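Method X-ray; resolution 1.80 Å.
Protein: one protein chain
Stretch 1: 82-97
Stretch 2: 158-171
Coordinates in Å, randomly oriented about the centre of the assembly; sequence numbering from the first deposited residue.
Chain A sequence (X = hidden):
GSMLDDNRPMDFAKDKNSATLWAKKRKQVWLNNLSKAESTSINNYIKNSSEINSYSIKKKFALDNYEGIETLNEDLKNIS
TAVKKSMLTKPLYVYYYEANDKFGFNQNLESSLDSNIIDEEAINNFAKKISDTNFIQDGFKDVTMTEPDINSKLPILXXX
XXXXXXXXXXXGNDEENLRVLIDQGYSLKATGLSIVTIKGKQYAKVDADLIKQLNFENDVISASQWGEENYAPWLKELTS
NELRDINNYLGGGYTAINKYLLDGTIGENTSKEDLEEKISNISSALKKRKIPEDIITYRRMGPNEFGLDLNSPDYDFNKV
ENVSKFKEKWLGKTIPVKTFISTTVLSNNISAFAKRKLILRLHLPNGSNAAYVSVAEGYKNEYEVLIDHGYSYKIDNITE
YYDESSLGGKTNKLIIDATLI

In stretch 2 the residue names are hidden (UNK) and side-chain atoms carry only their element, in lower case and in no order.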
# COMPACT_ATOMS: atom_id res chain seq x y z
N ALA A 82 6.62 4.83 -20.52
CA ALA A 82 6.05 5.96 -21.23
C ALA A 82 6.00 7.19 -20.33
O ALA A 82 6.52 8.25 -20.70
CB ALA A 82 4.65 5.62 -21.74
N VAL A 83 5.40 7.06 -19.14
CA VAL A 83 5.27 8.22 -18.26
C VAL A 83 6.62 8.69 -17.72
O VAL A 83 6.80 9.87 -17.44
CB VAL A 83 4.30 7.94 -17.07
CG1 VAL A 83 2.88 7.75 -17.58
CG2 VAL A 83 4.78 6.75 -16.23
N LYS A 84 7.58 7.77 -17.60
CA LYS A 84 8.92 8.14 -17.15
C LYS A 84 9.64 9.04 -18.16
O LYS A 84 10.67 9.63 -17.84
CB LYS A 84 9.77 6.90 -16.87
CG LYS A 84 9.47 6.25 -15.53
CD LYS A 84 10.19 4.93 -15.35
CE LYS A 84 9.91 4.37 -13.97
NZ LYS A 84 9.90 2.88 -13.92
N LYS A 85 9.10 9.15 -19.37
CA LYS A 85 9.66 10.04 -20.37
C LYS A 85 9.01 11.41 -20.27
O LYS A 85 9.28 12.30 -21.08
CB LYS A 85 9.46 9.46 -21.78
CG LYS A 85 10.09 8.09 -22.00
CD LYS A 85 9.78 7.54 -23.39
CE LYS A 85 10.42 6.17 -23.60
NZ LYS A 85 10.15 5.61 -24.96
N SER A 86 8.16 11.58 -19.27
CA SER A 86 7.42 12.82 -19.08
C SER A 86 7.47 13.25 -17.61
O SER A 86 6.44 13.40 -16.96
CB SER A 86 5.97 12.66 -19.54
OG SER A 86 5.31 13.91 -19.59
N MET A 87 8.68 13.46 -17.10
CA MET A 87 8.86 13.85 -15.71
C MET A 87 8.66 15.35 -15.49
O MET A 87 9.05 16.17 -16.32
CB MET A 87 10.25 13.44 -15.23
CG MET A 87 10.48 11.94 -15.26
SD MET A 87 12.13 11.50 -14.69
CE MET A 87 11.91 9.74 -14.45
N LEU A 88 8.04 15.71 -14.37
CA LEU A 88 7.82 17.11 -14.02
C LEU A 88 9.15 17.84 -13.83
O LEU A 88 10.06 17.31 -13.19
CB LEU A 88 6.98 17.23 -12.75
CG LEU A 88 5.57 16.63 -12.76
CD1 LEU A 88 4.92 16.94 -11.43
CD2 LEU A 88 4.74 17.18 -13.92
N THR A 89 9.25 19.05 -14.38
CA THR A 89 10.46 19.86 -14.23
C THR A 89 10.47 20.55 -12.87
O THR A 89 11.52 20.93 -12.35
CB THR A 89 10.56 20.92 -15.33
OG1 THR A 89 9.40 21.77 -15.28
CG2 THR A 89 10.64 20.27 -16.70
N LYS A 90 9.28 20.70 -12.30
CA LYS A 90 9.08 21.37 -11.03
C LYS A 90 7.74 20.88 -10.49
O LYS A 90 6.97 20.28 -11.24
CB LYS A 90 9.09 22.89 -11.21
CG LYS A 90 7.93 23.43 -12.03
CD LYS A 90 8.37 24.63 -12.86
CE LYS A 90 7.20 25.52 -13.23
NZ LYS A 90 6.85 26.47 -12.12
N PRO A 91 7.47 21.11 -9.19
CA PRO A 91 6.21 20.62 -8.61
C PRO A 91 4.94 20.99 -9.38
O PRO A 91 4.84 22.07 -9.99
CB PRO A 91 6.20 21.27 -7.23
CG PRO A 91 7.63 21.31 -6.87
CD PRO A 91 8.33 21.70 -8.15
N LEU A 92 3.97 20.08 -9.34
CA LEU A 92 2.66 20.29 -9.96
C LEU A 92 1.56 19.83 -9.01
O LEU A 92 1.55 18.68 -8.57
CB LEU A 92 2.55 19.52 -11.28
CG LEU A 92 1.22 19.63 -12.03
CD1 LEU A 92 1.12 20.98 -12.71
CD2 LEU A 92 1.03 18.50 -13.04
N TYR A 93 0.63 20.73 -8.68
CA TYR A 93 -0.56 20.31 -7.94
C TYR A 93 -1.61 19.74 -8.90
O TYR A 93 -1.86 20.28 -9.99
CB TYR A 93 -1.14 21.47 -7.14
CG TYR A 93 -0.29 21.97 -6.01
CD1 TYR A 93 0.69 22.94 -6.24
CD2 TYR A 93 -0.46 21.51 -4.71
CE1 TYR A 93 1.46 23.41 -5.21
CE2 TYR A 93 0.31 21.99 -3.67
CZ TYR A 93 1.28 22.94 -3.93
OH TYR A 93 2.07 23.43 -2.92
N VAL A 94 -2.24 18.64 -8.49
CA VAL A 94 -3.27 18.02 -9.29
C VAL A 94 -4.50 17.76 -8.44
O VAL A 94 -4.43 17.87 -7.21
CB VAL A 94 -2.79 16.71 -9.93
CG1 VAL A 94 -1.72 17.01 -10.99
CG2 VAL A 94 -2.26 15.74 -8.88
N TYR A 95 -5.62 17.43 -9.10
CA TYR A 95 -6.94 17.35 -8.47
C TYR A 95 -7.67 16.06 -8.81
O TYR A 95 -7.56 15.55 -9.93
CB TYR A 95 -7.80 18.55 -8.89
CG TYR A 95 -7.20 19.89 -8.51
CD1 TYR A 95 -6.24 20.49 -9.30
CD2 TYR A 95 -7.59 20.53 -7.34
CE1 TYR A 95 -5.68 21.71 -8.95
CE2 TYR A 95 -7.05 21.76 -6.99
CZ TYR A 95 -6.09 22.33 -7.79
OH TYR A 95 -5.53 23.55 -7.44
N TYR A 96 -8.40 15.53 -7.84
CA TYR A 96 -9.39 14.48 -8.11
C TYR A 96 -10.32 14.30 -6.93
O TYR A 96 -9.90 14.39 -5.76
CB TYR A 96 -8.72 13.14 -8.46
CG TYR A 96 -7.82 12.57 -7.39
CD1 TYR A 96 -6.50 12.97 -7.26
CD2 TYR A 96 -8.29 11.58 -6.53
CE1 TYR A 96 -5.67 12.43 -6.28
CE2 TYR A 96 -7.47 11.04 -5.56
CZ TYR A 96 -6.17 11.46 -5.44
OH TYR A 96 -5.37 10.89 -4.47
N TYR A 97 -11.59 14.09 -7.24
CA TYR A 97 -12.58 13.69 -6.26
C TYR A 97 -12.28 12.27 -5.82
O TYR A 97 -11.82 11.46 -6.63
CB TYR A 97 -13.98 13.78 -6.83
CG TYR A 97 -14.57 15.17 -6.94
CD1 TYR A 97 -14.82 15.94 -5.81
CD2 TYR A 97 -14.87 15.70 -8.18
CE1 TYR A 97 -15.39 17.21 -5.93
CE2 TYR A 97 -15.44 16.97 -8.30
CZ TYR A 97 -15.68 17.71 -7.17
OH TYR A 97 -16.23 18.97 -7.28
N UNK A 158 -9.32 15.74 -3.43
CA UNK A 158 -7.89 15.63 -3.13
C UNK A 158 -7.12 16.65 -3.96
O UNK A 158 -7.24 16.71 -5.18
c UNK A 158 -7.33 14.21 -3.40
c UNK A 158 -8.10 13.16 -2.57
c UNK A 158 -5.85 14.14 -3.06
N UNK A 159 -6.31 17.43 -3.26
CA UNK A 159 -5.45 18.45 -3.84
C UNK A 159 -4.01 18.00 -3.60
O UNK A 159 -3.44 18.25 -2.55
c UNK A 159 -4.92 20.94 -3.68
c UNK A 159 -4.58 21.32 -4.93
c UNK A 159 -3.72 22.77 -3.52
n UNK A 159 -3.82 22.46 -4.81
c UNK A 159 -5.76 19.80 -3.19
n UNK A 159 -4.39 21.87 -2.82
N UNK A 160 -3.45 17.31 -4.60
CA UNK A 160 -2.25 16.50 -4.44
C UNK A 160 -1.04 17.16 -5.06
O UNK A 160 -1.08 17.56 -6.23
c UNK A 160 -1.61 12.86 -5.81
c UNK A 160 -1.07 13.68 -3.50
c UNK A 160 -1.32 14.09 -4.95
c UNK A 160 -2.47 15.11 -5.07
N UNK A 161 0.03 17.29 -4.27
CA UNK A 161 1.26 17.94 -4.72
C UNK A 161 2.26 16.91 -5.24
O UNK A 161 2.78 16.09 -4.47
n UNK A 161 5.45 22.09 -2.30
c UNK A 161 1.88 18.77 -3.60
c UNK A 161 3.08 19.61 -4.04
c UNK A 161 3.72 20.37 -2.89
c UNK A 161 4.77 21.35 -3.40
N UNK A 162 2.52 16.96 -6.54
CA UNK A 162 3.48 16.07 -7.17
C UNK A 162 4.85 16.72 -7.15
O UNK A 162 5.02 17.83 -7.65
c UNK A 162 1.64 15.31 -8.90
c UNK A 162 1.46 15.09 -10.39
c UNK A 162 1.32 14.06 -8.11
c UNK A 162 3.07 15.77 -8.62
N UNK A 163 5.85 16.04 -6.57
CA UNK A 163 7.18 16.67 -6.54
C UNK A 163 7.86 16.71 -7.91
O UNK A 163 7.43 16.03 -8.84
c UNK A 163 7.96 15.80 -5.57
c UNK A 163 5.81 14.75 -5.86
c UNK A 163 7.27 14.48 -5.56
N UNK A 164 8.92 17.51 -8.00
CA UNK A 164 9.81 17.54 -9.16
C UNK A 164 10.23 16.13 -9.59
O UNK A 164 10.43 15.26 -8.75
c UNK A 164 12.03 18.41 -10.02
c UNK A 164 11.07 18.39 -8.84
o UNK A 164 10.67 19.73 -8.56
N UNK A 165 10.32 15.92 -10.91
CA UNK A 165 10.77 14.66 -11.51
C UNK A 165 9.79 13.50 -11.39
O UNK A 165 10.12 12.37 -11.73
o UNK A 165 13.23 15.77 -12.41
n UNK A 165 14.15 15.45 -10.38
c UNK A 165 12.12 14.25 -10.93
c UNK A 165 13.22 15.22 -11.30
N UNK A 166 8.58 13.78 -10.91
CA UNK A 166 7.52 12.78 -10.94
C UNK A 166 7.16 12.46 -12.38
O UNK A 166 6.91 13.37 -13.15
c UNK A 166 6.23 13.25 -10.21
c UNK A 166 5.17 12.15 -10.23
o UNK A 166 6.53 13.59 -8.85
N UNK A 167 7.14 11.18 -12.75
CA UNK A 167 6.59 10.76 -14.04
C UNK A 167 5.10 11.08 -14.08
O UNK A 167 4.33 10.47 -13.34
c UNK A 167 6.83 9.25 -14.06
c UNK A 167 7.92 9.03 -13.08
c UNK A 167 7.66 10.03 -12.00
N UNK A 168 4.72 12.03 -14.92
CA UNK A 168 3.36 12.56 -14.93
C UNK A 168 3.03 13.03 -16.34
O UNK A 168 3.26 14.19 -16.68
c UNK A 168 3.23 13.70 -13.94
N UNK A 169 2.49 12.13 -17.15
CA UNK A 169 2.28 12.43 -18.57
C UNK A 169 0.93 13.07 -18.84
O UNK A 169 -0.08 12.71 -18.23
c UNK A 169 2.44 11.15 -19.38
N UNK A 170 0.91 14.04 -19.76
CA UNK A 170 -0.32 14.68 -20.21
C UNK A 170 -0.94 13.82 -21.31
O UNK A 170 -0.28 13.48 -22.29
o UNK A 170 0.09 17.02 -19.65
c UNK A 170 -0.07 16.10 -20.72
N UNK A 171 -2.21 13.47 -21.13
CA UNK A 171 -2.86 12.54 -22.05
C UNK A 171 -4.39 12.69 -22.01
O UNK A 171 -4.93 13.41 -21.16
c UNK A 171 -3.36 10.46 -20.68
c UNK A 171 -4.28 9.48 -21.04
c UNK A 171 -5.03 9.28 -18.78
o UNK A 171 -5.86 8.69 -17.84
c UNK A 171 -2.46 11.10 -21.71
c UNK A 171 -4.13 10.25 -18.39
c UNK A 171 -5.10 8.89 -20.10
c UNK A 171 -3.30 10.84 -19.34
O HOH W 1 3.34 13.96 -21.39

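Position 158 has three side-chain carbons, one carrying the other two. Its CB lies over the face of the Tyr96 ring, 3.8 Å from the centroid. This is Val158. Tyr96 N to Val158 O is 3.1 Å, Val158 N to Tyr96 O 2.8 Å.

Position 159 has one carbon, then a five-membered ring of three carbons and two nitrogens. The ring lies near parallel to those of Tyr93 and Tyr95 but slid apart, centroids 4.9 Å away in each case. This is His159. Its CD2 is 3.2 Å from Tyr95 CE2.

Position 160 has four carbons, forked at the second. Its CB is 3.9 Å from Val94 CG2. This is Leu160; CD2 meets the edge of the Tyr96 ring.

Position 161 has four carbons in a row ending in nitrogen. The extended chain crosses one face of the Tyr93 ring. This is Lys161, with CG 4.0 Å from the ring centroid and CE 3.4 Å from Tyr93 OH.

Position 162 has four carbons, forked at the second. Its CB is 3.6 Å from Leu88 CD1. This is Leu162, whose CD1 packs 3.8 Å from Val94 CG1.

Position 163 has three carbons closing a ring onto the backbone N. Its CA-to-CB bond points away from stretch 1; CB stays 5.7 Å from Pro91 CG. Pro163 begins a type II turn.

Position 164 has one carbon carrying an oxygen and a carbon. The oxygen sits near the Pro91 ring. This is Thr164, with OG1 3.1 Å from Pro91 CD.

Position 165 has two carbons, the second carrying an oxygen and a nitrogen. The oxygen lies near Leu88 O. This is Asn165. Its N donates to Leu88 O at 2.7 Å.

Position 166 has one carbon carrying an oxygen and a carbon. Its CB is 4.1 Å from Leu88 CD1. This is Thr166. Thr166 OG1 donates to Pro163 O at 2.6 Å, bracing the turn.

Position 167 has three carbons closing onto N. Its CB is 3.9 Å from Val83 CG2. This is Pro167.

Position 168 has one carbon, CB, 3.8 Å from Leu88 CD2. This is Ala168.

Position 169 has one carbon, CB, 3.9 Å from Val83 CG1. This is Ala169.

Position 170 has a carbon, then an oxygen, both beyond 5 Å from stretch 1. This is Ser170; one water bridges its N and Ser86 OG.

Position 171 has one carbon and a six-carbon ring bearing an oxygen. Tyr171 makes no contact with stretch 1.

Strands 92-97 and 158-162 pair antiparallel. Two backbone hydrogen bonds each join Leu92 with Leu162, Val94 with Leu160 and Tyr96 with Val158. Aromatic and lysine side chains line one face, aliphatic groups and Tyr96 the other. At the turn's end Leu88 N donates to Thr166 O; just past it Ala168 N donates to Ser86 O.

Stretch 2 158-171: VHLKLPTNTPAASY
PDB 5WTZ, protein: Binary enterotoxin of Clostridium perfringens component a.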